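Long-range contacts in putative exported protein (Bacteroides fragilis, PDB 3FZX), which is of unknown function but binds calcium ions and adopts a YmcC-like beta-barrel fold related to LolA and LolB, consistent with a role in lipid binding: residues E15-R21 against L34-Q40; M48-Y54 against G67-C73. The contacts are given in a common frame with arbitrary orientation. Residues are numbered along the deposited sequence.

Contact 1 of 2, residues E15-R21 against L34-Q40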
ATOM      1  N   GLU A  15      -9.267  -2.879  19.853  1.00 41.28           N
ATOM      2  CA  GLU A  15     -10.055  -1.696  19.470  1.00 41.88           C
ATOM      3  C   GLU A  15      -9.998  -0.648  20.563  1.00 38.44           C
ATOM      4  O   GLU A  15     -10.143  -0.980  21.719  1.00 39.78           O
ATOM      5  CB  GLU A  15     -11.530  -2.061  19.190  1.00 41.48           C
ATOM      6  CG  GLU A  15     -11.693  -2.833  17.891  1.00 48.96           C
ATOM      7  CD  GLU A  15     -13.146  -3.087  17.488  1.00 59.22           C
ATOM      8  OE1 GLU A  15     -14.076  -2.777  18.291  1.00 57.54           O
ATOM      9  OE2 GLU A  15     -13.330  -3.611  16.356  1.00 52.76           O
ATOM     10  N   GLY A  16      -9.783   0.605  20.185  1.00 38.00           N
ATOM     11  CA  GLY A  16      -9.719   1.701  21.145  1.00 38.52           C
ATOM     12  C   GLY A  16      -8.324   1.929  21.710  1.00 39.21           C
ATOM     13  O   GLY A  16      -8.068   2.985  22.254  1.00 40.01           O
ATOM     14  N   GLU A  17      -7.412   0.961  21.590  1.00 37.96           N
ATOM     15  CA  GLU A  17      -6.059   1.118  22.161  1.00 37.37           C
ATOM     16  C   GLU A  17      -5.353   2.294  21.491  1.00 36.51           C
ATOM     17  O   GLU A  17      -5.541   2.510  20.297  1.00 37.37           O
ATOM     18  CB  GLU A  17      -5.221  -0.164  22.009  1.00 37.30           C
ATOM     19  CG  GLU A  17      -3.807  -0.041  22.581  1.00 37.73           C
ATOM     20  CD  GLU A  17      -3.050  -1.339  22.640  1.00 42.45           C
ATOM     21  OE1 GLU A  17      -3.603  -2.397  22.254  1.00 41.02           O
ATOM     22  OE2 GLU A  17      -1.881  -1.290  23.078  1.00 39.36           O
ATOM     23  N   GLN A  18      -4.535   3.014  22.262  1.00 35.95           N
ATOM     24  CA  GLN A  18      -3.885   4.258  21.829  1.00 37.49           C
ATOM     25  C   GLN A  18      -2.402   4.281  22.221  1.00 34.65           C
ATOM     26  O   GLN A  18      -2.071   4.061  23.369  1.00 35.43           O
ATOM     27  CB  GLN A  18      -4.622   5.429  22.473  1.00 39.56           C
ATOM     28  CG  GLN A  18      -4.678   6.646  21.623  1.00 52.90           C
ATOM     29  CD  GLN A  18      -5.625   7.676  22.180  1.00 60.94           C
ATOM     30  OE1 GLN A  18      -5.196   8.681  22.748  1.00 61.08           O
ATOM     31  NE2 GLN A  18      -6.924   7.424  22.038  1.00 68.09           N
ATOM     32  N   ILE A  19      -1.525   4.485  21.247  1.00 34.30           N
ATOM     33  CA  ILE A  19      -0.073   4.478  21.431  1.00 35.67           C
ATOM     34  C   ILE A  19       0.415   5.872  21.075  1.00 36.20           C
ATOM     35  O   ILE A  19      -0.003   6.415  20.047  1.00 35.47           O
ATOM     36  CB  ILE A  19       0.641   3.483  20.457  1.00 36.63           C
ATOM     37  CG1 ILE A  19       0.250   2.032  20.751  1.00 42.61           C
ATOM     38  CG2 ILE A  19       2.159   3.595  20.532  1.00 39.03           C
ATOM     39  CD1 ILE A  19       0.391   1.630  22.128  1.00 40.92           C
ATOM     40  N   THR A  20       1.271   6.449  21.922  1.00 35.59           N
ATOM     41  CA  THR A  20       1.871   7.751  21.678  1.00 33.81           C
ATOM     42  C   THR A  20       3.363   7.582  21.592  1.00 33.84           C
ATOM     43  O   THR A  20       3.954   6.919  22.431  1.00 34.57           O
ATOM     44  CB  THR A  20       1.555   8.711  22.799  1.00 36.67           C
ATOM     45  OG1 THR A  20       0.142   8.760  22.943  1.00 39.29           O
ATOM     46  CG2 THR A  20       2.111  10.140  22.514  1.00 31.35           C
ATOM     47  N   ARG A  21       3.963   8.181  20.562  1.00 33.39           N
ATOM     48  CA  ARG A  21       5.399   8.199  20.412  1.00 33.55           C
ATOM     49  C   ARG A  21       5.858   9.671  20.252  1.00 32.95           C
ATOM     50  O   ARG A  21       5.254  10.451  19.507  1.00 33.08           O
ATOM     51  CB  ARG A  21       5.795   7.340  19.215  1.00 35.03           C
ATOM     52  CG  ARG A  21       7.250   6.924  19.271  1.00 45.29           C
ATOM     53  CD  ARG A  21       7.620   5.719  18.426  1.00 45.88           C
ATOM     54  NE  ARG A  21       7.798   6.112  17.030  1.00 58.21           N
ATOM     55  CZ  ARG A  21       6.973   5.828  16.031  1.00 56.82           C
ATOM     56  NH1 ARG A  21       5.888   5.093  16.232  1.00 60.16           N
ATOM     57  NH2 ARG A  21       7.256   6.272  14.807  1.00 61.56           N
ATOM     58  N   LEU A  34       3.292  11.726  17.926  1.00 35.86           N
ATOM     59  CA  LEU A  34       2.507  10.876  17.031  1.00 36.70           C
ATOM     60  C   LEU A  34       1.592   9.980  17.877  1.00 37.84           C
ATOM     61  O   LEU A  34       2.049   9.314  18.823  1.00 36.75           O
ATOM     62  CB  LEU A  34       3.424  10.011  16.159  1.00 36.75           C
ATOM     63  CG  LEU A  34       2.740   8.974  15.233  1.00 41.70           C
ATOM     64  CD1 LEU A  34       1.727   9.633  14.226  1.00 44.91           C
ATOM     65  CD2 LEU A  34       3.781   8.099  14.489  1.00 41.70           C
ATOM     66  N   VAL A  35       0.310   9.954  17.525  1.00 38.33           N
ATOM     67  CA  VAL A  35      -0.700   9.195  18.272  1.00 38.62           C
ATOM     68  C   VAL A  35      -1.438   8.282  17.307  1.00 40.00           C
ATOM     69  O   VAL A  35      -1.970   8.756  16.288  1.00 40.08           O
ATOM     70  CB  VAL A  35      -1.750  10.114  18.936  1.00 39.34           C
ATOM     71  CG1 VAL A  35      -2.712   9.277  19.791  1.00 39.78           C
ATOM     72  CG2 VAL A  35      -1.091  11.187  19.780  1.00 32.90           C
ATOM     73  N   TYR A  36      -1.444   6.986  17.610  1.00 39.09           N
ATOM     74  CA  TYR A  36      -2.194   6.006  16.842  1.00 39.68           C
ATOM     75  C   TYR A  36      -3.349   5.533  17.704  1.00 40.35           C
ATOM     76  O   TYR A  36      -3.167   5.312  18.905  1.00 40.54           O
ATOM     77  CB  TYR A  36      -1.331   4.784  16.549  1.00 39.92           C
ATOM     78  CG  TYR A  36      -0.246   4.965  15.537  1.00 47.36           C
ATOM     79  CD1 TYR A  36      -0.556   5.167  14.189  1.00 64.58           C
ATOM     80  CD2 TYR A  36       1.097   4.846  15.895  1.00 53.06           C
ATOM     81  CE1 TYR A  36       0.463   5.287  13.208  1.00 62.85           C
ATOM     82  CE2 TYR A  36       2.114   4.965  14.941  1.00 57.47           C
ATOM     83  CZ  TYR A  36       1.796   5.187  13.598  1.00 63.01           C
ATOM     84  OH  TYR A  36       2.810   5.300  12.658  1.00 62.99           O
ATOM     85  N   ARG A  37      -4.525   5.365  17.111  1.00 38.89           N
ATOM     86  CA  ARG A  37      -5.651   4.745  17.802  1.00 39.10           C
ATOM     87  C   ARG A  37      -6.260   3.634  16.925  1.00 36.93           C
ATOM     88  O   ARG A  37      -6.623   3.876  15.755  1.00 36.03           O
ATOM     89  CB  ARG A  37      -6.707   5.782  18.179  1.00 39.70           C
ATOM     90  CG  ARG A  37      -7.879   5.189  18.979  1.00 53.05           C
ATOM     91  CD  ARG A  37      -9.007   6.191  19.272  1.00 64.35           C
ATOM     92  NE  ARG A  37      -9.391   7.033  18.134  1.00 75.35           N
ATOM     93  CZ  ARG A  37     -10.157   6.661  17.104  1.00 81.89           C
ATOM     94  NH1 ARG A  37     -10.650   5.422  17.002  1.00 85.40           N
ATOM     95  NH2 ARG A  37     -10.422   7.548  16.149  1.00 81.79           N
ATOM     96  N   VAL A  38      -6.352   2.429  17.489  1.00 35.53           N
ATOM     97  CA  VAL A  38      -6.930   1.283  16.805  1.00 36.29           C
ATOM     98  C   VAL A  38      -8.431   1.519  16.634  1.00 37.16           C
ATOM     99  O   VAL A  38      -9.152   1.647  17.624  1.00 38.18           O
ATOM    100  CB  VAL A  38      -6.709  -0.027  17.589  1.00 38.25           C
ATOM    101  CG1 VAL A  38      -7.482  -1.188  16.917  1.00 39.31           C
ATOM    102  CG2 VAL A  38      -5.222  -0.353  17.696  1.00 29.78           C
ATOM    103  N   ASP A  39      -8.878   1.626  15.389  1.00 39.80           N
ATOM    104  CA  ASP A  39     -10.292   1.876  15.058  1.00 43.23           C
ATOM    105  C   ASP A  39     -11.038   0.556  14.952  1.00 44.11           C
ATOM    106  O   ASP A  39     -12.076   0.392  15.556  1.00 45.34           O
ATOM    107  CB  ASP A  39     -10.427   2.631  13.731  1.00 45.47           C
ATOM    108  CG  ASP A  39     -11.814   3.287  13.556  1.00 57.05           C
ATOM    109  OD1 ASP A  39     -12.134   4.196  14.346  1.00 70.75           O
ATOM    110  OD2 ASP A  39     -12.576   2.931  12.624  1.00 66.33           O
ATOM    111  N   GLN A  40     -10.493  -0.397  14.205  1.00 44.30           N
ATOM    112  CA  GLN A  40     -11.154  -1.682  14.012  1.00 45.88           C
ATOM    113  C   GLN A  40     -10.152  -2.801  13.811  1.00 41.51           C
ATOM    114  O   GLN A  40      -9.132  -2.595  13.186  1.00 39.45           O
ATOM    115  CB  GLN A  40     -12.059  -1.614  12.772  1.00 49.70           C
ATOM    116  CG  GLN A  40     -13.412  -0.915  12.982  1.00 61.00           C
ATOM    117  CD  GLN A  40     -14.291  -1.619  14.029  1.00 66.21           C
ATOM    118  OE1 GLN A  40     -14.411  -2.847  14.034  1.00 75.88           O
ATOM    119  NE2 GLN A  40     -14.903  -0.836  14.916  1.00 65.93           N
TER
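The first beta hairpin of the barrel is joined here, with strand 18-21 running antiparallel to strand 34-40 (166° between directions, axes 4.7 Å apart at closest). I19 and R21 form hydrogen-bonded pairs with Y36 and L34: I19 N to Y36 O is 3.0 Å, Y36 N to I19 O 2.9 Å, and both R21 N to L34 O and L34 N to R21 O 2.8 Å. At the intervening non-hydrogen-bonded pair T20-V35, T20 CA lies 3.3 Å from L34 O in a CA-H...O contact. Pairing extends into the loop before Q18, where V38 N donates to E17 O (2.9 Å) and G16 N to V38 O (2.8 Å). G16 has a phi of 88°, at which a CB would press against the carbonyl oxygen of E15.

Q18, T20, V35 and R37 lie on the more exposed face, where Q18 CG packs on V35 CG1 (3.8 Å) and R37 NH1 forms a salt bridge with D39 OD1 (3.3 Å). I19, R21, L34 and Y36 occupy the buried face. There the R21 guanidinium lies beside L34 and the edge of the Y36 ring (NH1 to CE2 4.0 Å); R21 forms a salt bridge with D84 and the Y36 hydroxyl is hydrogen-bonded to the same carboxylate, so the buried arginine's charge is balanced.

Strand 207-217 flanks strand 18-25, receiving I19 side-chain contacts and backbone bonds from T20, while strand 47-58 pairs with the other edge of strand 30-44, where D39 and Q40 form a classic beta bulge opposite V51.

Contact 2 of 2, residues M48-Y54 against G67-C73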
HETATM    1  N   MSE A  48      -4.925 -11.267  10.675  1.00 37.92           N
HETATM    2  CA  MSE A  48      -5.720 -10.120  11.102  1.00 37.04           C
HETATM    3  C   MSE A  48      -5.445  -8.833  10.308  1.00 36.48           C
HETATM    4  O   MSE A  48      -4.349  -8.636   9.783  1.00 34.73           O
HETATM    5  CB  MSE A  48      -5.373  -9.896  12.576  1.00 36.01           C
HETATM    6  CG  MSE A  48      -5.910  -8.673  13.256  1.00 40.07           C
HETATM    7 SE   MSE A  48      -5.910  -9.068  15.231  0.75 51.60          SE
HETATM    8  CE  MSE A  48      -3.979  -9.406  15.446  1.00 45.03           C
ATOM      9  N   GLU A  49      -6.455  -7.965  10.248  1.00 35.21           N
ATOM     10  CA  GLU A  49      -6.350  -6.642   9.656  1.00 34.90           C
ATOM     11  C   GLU A  49      -6.724  -5.610  10.720  1.00 35.55           C
ATOM     12  O   GLU A  49      -7.799  -5.713  11.322  1.00 36.62           O
ATOM     13  CB  GLU A  49      -7.322  -6.493   8.499  1.00 33.53           C
ATOM     14  CG  GLU A  49      -7.132  -5.204   7.698  1.00 33.48           C
ATOM     15  CD  GLU A  49      -6.238  -5.392   6.492  1.00 39.65           C
ATOM     16  OE1 GLU A  49      -5.402  -6.330   6.484  1.00 37.88           O
ATOM     17  OE2 GLU A  49      -6.389  -4.600   5.524  1.00 36.23           O
ATOM     18  N   VAL A  50      -5.859  -4.619  10.937  1.00 33.98           N
ATOM     19  CA  VAL A  50      -6.123  -3.537  11.912  1.00 34.43           C
ATOM     20  C   VAL A  50      -6.117  -2.209  11.169  1.00 35.10           C
ATOM     21  O   VAL A  50      -5.162  -1.905  10.477  1.00 36.52           O
ATOM     22  CB  VAL A  50      -5.070  -3.490  13.046  1.00 35.42           C
ATOM     23  CG1 VAL A  50      -5.125  -2.154  13.814  1.00 33.67           C
ATOM     24  CG2 VAL A  50      -5.231  -4.655  14.005  1.00 28.77           C
ATOM     25  N   VAL A  51      -7.198  -1.446  11.279  1.00 34.68           N
ATOM     26  CA  VAL A  51      -7.283  -0.106  10.723  1.00 33.65           C
ATOM     27  C   VAL A  51      -7.107   0.835  11.923  1.00 35.06           C
ATOM     28  O   VAL A  51      -7.848   0.726  12.911  1.00 33.04           O
ATOM     29  CB  VAL A  51      -8.655   0.122  10.014  1.00 37.06           C
ATOM     30  CG1 VAL A  51      -8.863   1.594   9.636  1.00 33.70           C
ATOM     31  CG2 VAL A  51      -8.789  -0.779   8.758  1.00 33.44           C
ATOM     32  N   ALA A  52      -6.119   1.736  11.855  1.00 34.89           N
ATOM     33  CA  ALA A  52      -5.890   2.705  12.932  1.00 38.29           C
ATOM     34  C   ALA A  52      -5.901   4.127  12.387  1.00 39.26           C
ATOM     35  O   ALA A  52      -5.511   4.344  11.258  1.00 39.49           O
ATOM     36  CB  ALA A  52      -4.572   2.433  13.627  1.00 35.27           C
ATOM     37  N   ASN A  53      -6.381   5.068  13.195  1.00 40.52           N
ATOM     38  CA  ASN A  53      -6.267   6.500  12.903  1.00 42.34           C
ATOM     39  C   ASN A  53      -4.966   7.039  13.476  1.00 41.87           C
ATOM     40  O   ASN A  53      -4.613   6.691  14.601  1.00 43.18           O
ATOM     41  CB  ASN A  53      -7.397   7.269  13.564  1.00 42.21           C
ATOM     42  CG  ASN A  53      -8.755   6.831  13.079  1.00 51.42           C
ATOM     43  OD1 ASN A  53      -9.664   6.634  13.875  1.00 70.89           O
ATOM     44  ND2 ASN A  53      -8.899   6.653  11.781  1.00 57.16           N
ATOM     45  N   TYR A  54      -4.260   7.874  12.713  1.00 41.45           N
ATOM     46  CA  TYR A  54      -3.052   8.540  13.202  1.00 39.50           C
ATOM     47  C   TYR A  54      -3.266  10.033  13.232  1.00 41.85           C
ATOM     48  O   TYR A  54      -4.036  10.569  12.425  1.00 40.68           O
ATOM     49  CB  TYR A  54      -1.813   8.216  12.368  1.00 39.18           C
ATOM     50  CG  TYR A  54      -1.840   8.672  10.924  1.00 43.65           C
ATOM     51  CD1 TYR A  54      -1.475   9.978  10.566  1.00 46.98           C
ATOM     52  CD2 TYR A  54      -2.192   7.790   9.909  1.00 45.75           C
ATOM     53  CE1 TYR A  54      -1.491  10.398   9.230  1.00 47.31           C
ATOM     54  CE2 TYR A  54      -2.209   8.200   8.573  1.00 52.26           C
ATOM     55  CZ  TYR A  54      -1.856   9.501   8.246  1.00 48.49           C
ATOM     56  OH  TYR A  54      -1.856   9.878   6.932  1.00 59.29           O
ATOM     57  N   GLY A  67      -4.828  10.845   9.434  1.00 45.70           N
ATOM     58  CA  GLY A  67      -5.320   9.931   8.430  1.00 45.20           C
ATOM     59  C   GLY A  67      -5.552   8.567   9.027  1.00 45.42           C
ATOM     60  O   GLY A  67      -5.709   8.421  10.249  1.00 42.84           O
ATOM     61  N   GLN A  68      -5.615   7.579   8.151  1.00 44.34           N
ATOM     62  CA  GLN A  68      -5.797   6.216   8.568  1.00 45.35           C
ATOM     63  C   GLN A  68      -4.652   5.432   8.019  1.00 44.76           C
ATOM     64  O   GLN A  68      -4.034   5.825   7.042  1.00 44.70           O
ATOM     65  CB  GLN A  68      -7.105   5.651   8.050  1.00 46.76           C
ATOM     66  CG  GLN A  68      -8.308   6.309   8.668  1.00 56.31           C
ATOM     67  CD  GLN A  68      -9.564   5.469   8.523  1.00 64.60           C
ATOM     68  OE1 GLN A  68     -10.271   5.230   9.496  1.00 75.60           O
ATOM     69  NE2 GLN A  68      -9.838   5.002   7.308  1.00 72.07           N
HETATM   70  N   MSE A  69      -4.341   4.336   8.688  1.00 43.70           N
HETATM   71  CA  MSE A  69      -3.320   3.420   8.222  1.00 43.77           C
HETATM   72  C   MSE A  69      -3.717   1.986   8.555  1.00 39.27           C
HETATM   73  O   MSE A  69      -4.716   1.761   9.251  1.00 36.98           O
HETATM   74  CB  MSE A  69      -1.961   3.823   8.769  1.00 45.04           C
HETATM   75  CG  MSE A  69      -1.948   4.183  10.208  1.00 56.83           C
HETATM   76 SE   MSE A  69      -1.195   2.743  11.128  0.75 89.01          SE
HETATM   77  CE  MSE A  69       0.691   3.250  10.786  1.00 52.97           C
ATOM     78  N   VAL A  70      -2.942   1.041   8.047  1.00 35.75           N
ATOM     79  CA  VAL A  70      -3.253  -0.362   8.228  0.50 36.24           C
ATOM     80  C   VAL A  70      -2.050  -1.188   8.656  1.00 35.90           C
ATOM     81  O   VAL A  70      -0.935  -0.965   8.191  1.00 37.14           O
ATOM     82  CB  VAL A  70      -3.880  -0.918   6.938  0.50 36.35           C
ATOM     83  CG1 VAL A  70      -4.110  -2.418   7.034  0.50 34.31           C
ATOM     84  CG2 VAL A  70      -5.190  -0.180   6.685  0.50 34.78           C
ATOM     85  N   ALA A  71      -2.301  -2.120   9.582  1.00 35.82           N
ATOM     86  CA  ALA A  71      -1.333  -3.125  10.016  1.00 35.36           C
ATOM     87  C   ALA A  71      -2.022  -4.455   9.720  1.00 36.42           C
ATOM     88  O   ALA A  71      -3.245  -4.566   9.911  1.00 34.83           O
ATOM     89  CB  ALA A  71      -1.056  -3.023  11.491  1.00 33.69           C
ATOM     90  N   ARG A  72      -1.257  -5.453   9.265  1.00 35.11           N
ATOM     91  CA  ARG A  72      -1.820  -6.733   8.907  1.00 34.49           C
ATOM     92  C   ARG A  72      -0.891  -7.936   8.946  1.00 34.84           C
ATOM     93  O   ARG A  72       0.310  -7.826   8.736  1.00 31.39           O
ATOM     94  CB  ARG A  72      -2.469  -6.698   7.510  1.00 36.21           C
ATOM     95  CG  ARG A  72      -1.514  -6.546   6.358  1.00 40.40           C
ATOM     96  CD  ARG A  72      -2.093  -6.919   4.967  1.00 39.09           C
ATOM     97  NE  ARG A  72      -3.326  -6.222   4.618  1.00 41.19           N
ATOM     98  CZ  ARG A  72      -3.798  -6.065   3.378  1.00 37.68           C
ATOM     99  NH1 ARG A  72      -3.113  -6.468   2.313  1.00 36.89           N
ATOM    100  NH2 ARG A  72      -4.960  -5.446   3.195  1.00 38.90           N
ATOM    101  N   CYS A  73      -1.531  -9.081   9.157  1.00 35.59           N
ATOM    102  CA  CYS A  73      -0.921 -10.385   9.123  1.00 42.02           C
ATOM    103  C   CYS A  73      -1.592 -11.117   7.982  1.00 39.66           C
ATOM    104  O   CYS A  73      -2.808 -11.196   7.927  1.00 36.41           O
ATOM    105  CB  CYS A  73      -1.219 -11.126  10.434  1.00 43.64           C
ATOM    106  SG  CYS A  73       0.165 -11.981  11.031  1.00 71.48           S
TER
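Strands 48-54 and 67-73 run antiparallel, their axes 4.6 Å apart at closest and 145° between directions, so the hairpin is markedly twisted. V50, A52 and Y54 form hydrogen-bonded pairs with A71, M69 and G67; within them V50 N reaches A71 O, and M69 N reaches A52 O, at 2.8 Å. C73 N to M48 O (2.9 Å) carries the pairing to the far end.

On the face of V50, A52 and Y54, the packing is apolar: A52 CB meets SE of selenomethionine M69 at 4.2 Å, and Y54 CD2 lies 3.6 Å from M69 CG. The Y54 ring covers G67, whose CA makes a CH-pi contact 3.8 Å from the ring centroid; a CB on G67 would clash with Y54 OH. F9 and F11 pack against this face.

The opposite face holds E49, V51, N53, Q68, V70 and R72. V51 CG2 touches V70 CG2 (4.2 Å), N53 ND2 makes a weak hydrogen bond to Q68 OE1 (3.0 Å), and E49 and R72 form a two-pronged salt bridge, OE1 to NE 2.8 Å and OE2 to NH2 2.9 Å. In the second subunit, E49 also pairs with R130 and Y132, and R72 with backbone oxygens of M102 and T128. One hairpin thus presents a mainly apolar surface inward and, outward, a mixed face whose E49-R72 pair and valines meet the second subunit.

Contacts 1 and 2 come in series along the chain: each joins one hairpin, and the first closes before the second opens. Their centres lie about 10 Å apart on the same side of the barrel, in one continuous antiparallel sheet. Strands 30-44 and 47-58, neighbours in that sheet, weld the two hairpins together through the probable hydrogen bonds D39 N to V51 O and R37 O to N53 N, both 2.8 Å. Inside, Y36 of contact 1 packs on M69 of contact 2, CE1 to CE 3.2 Å. Four consecutive strands therefore form a single section of barrel wall, whose outer surface meets the second subunit at both contacts.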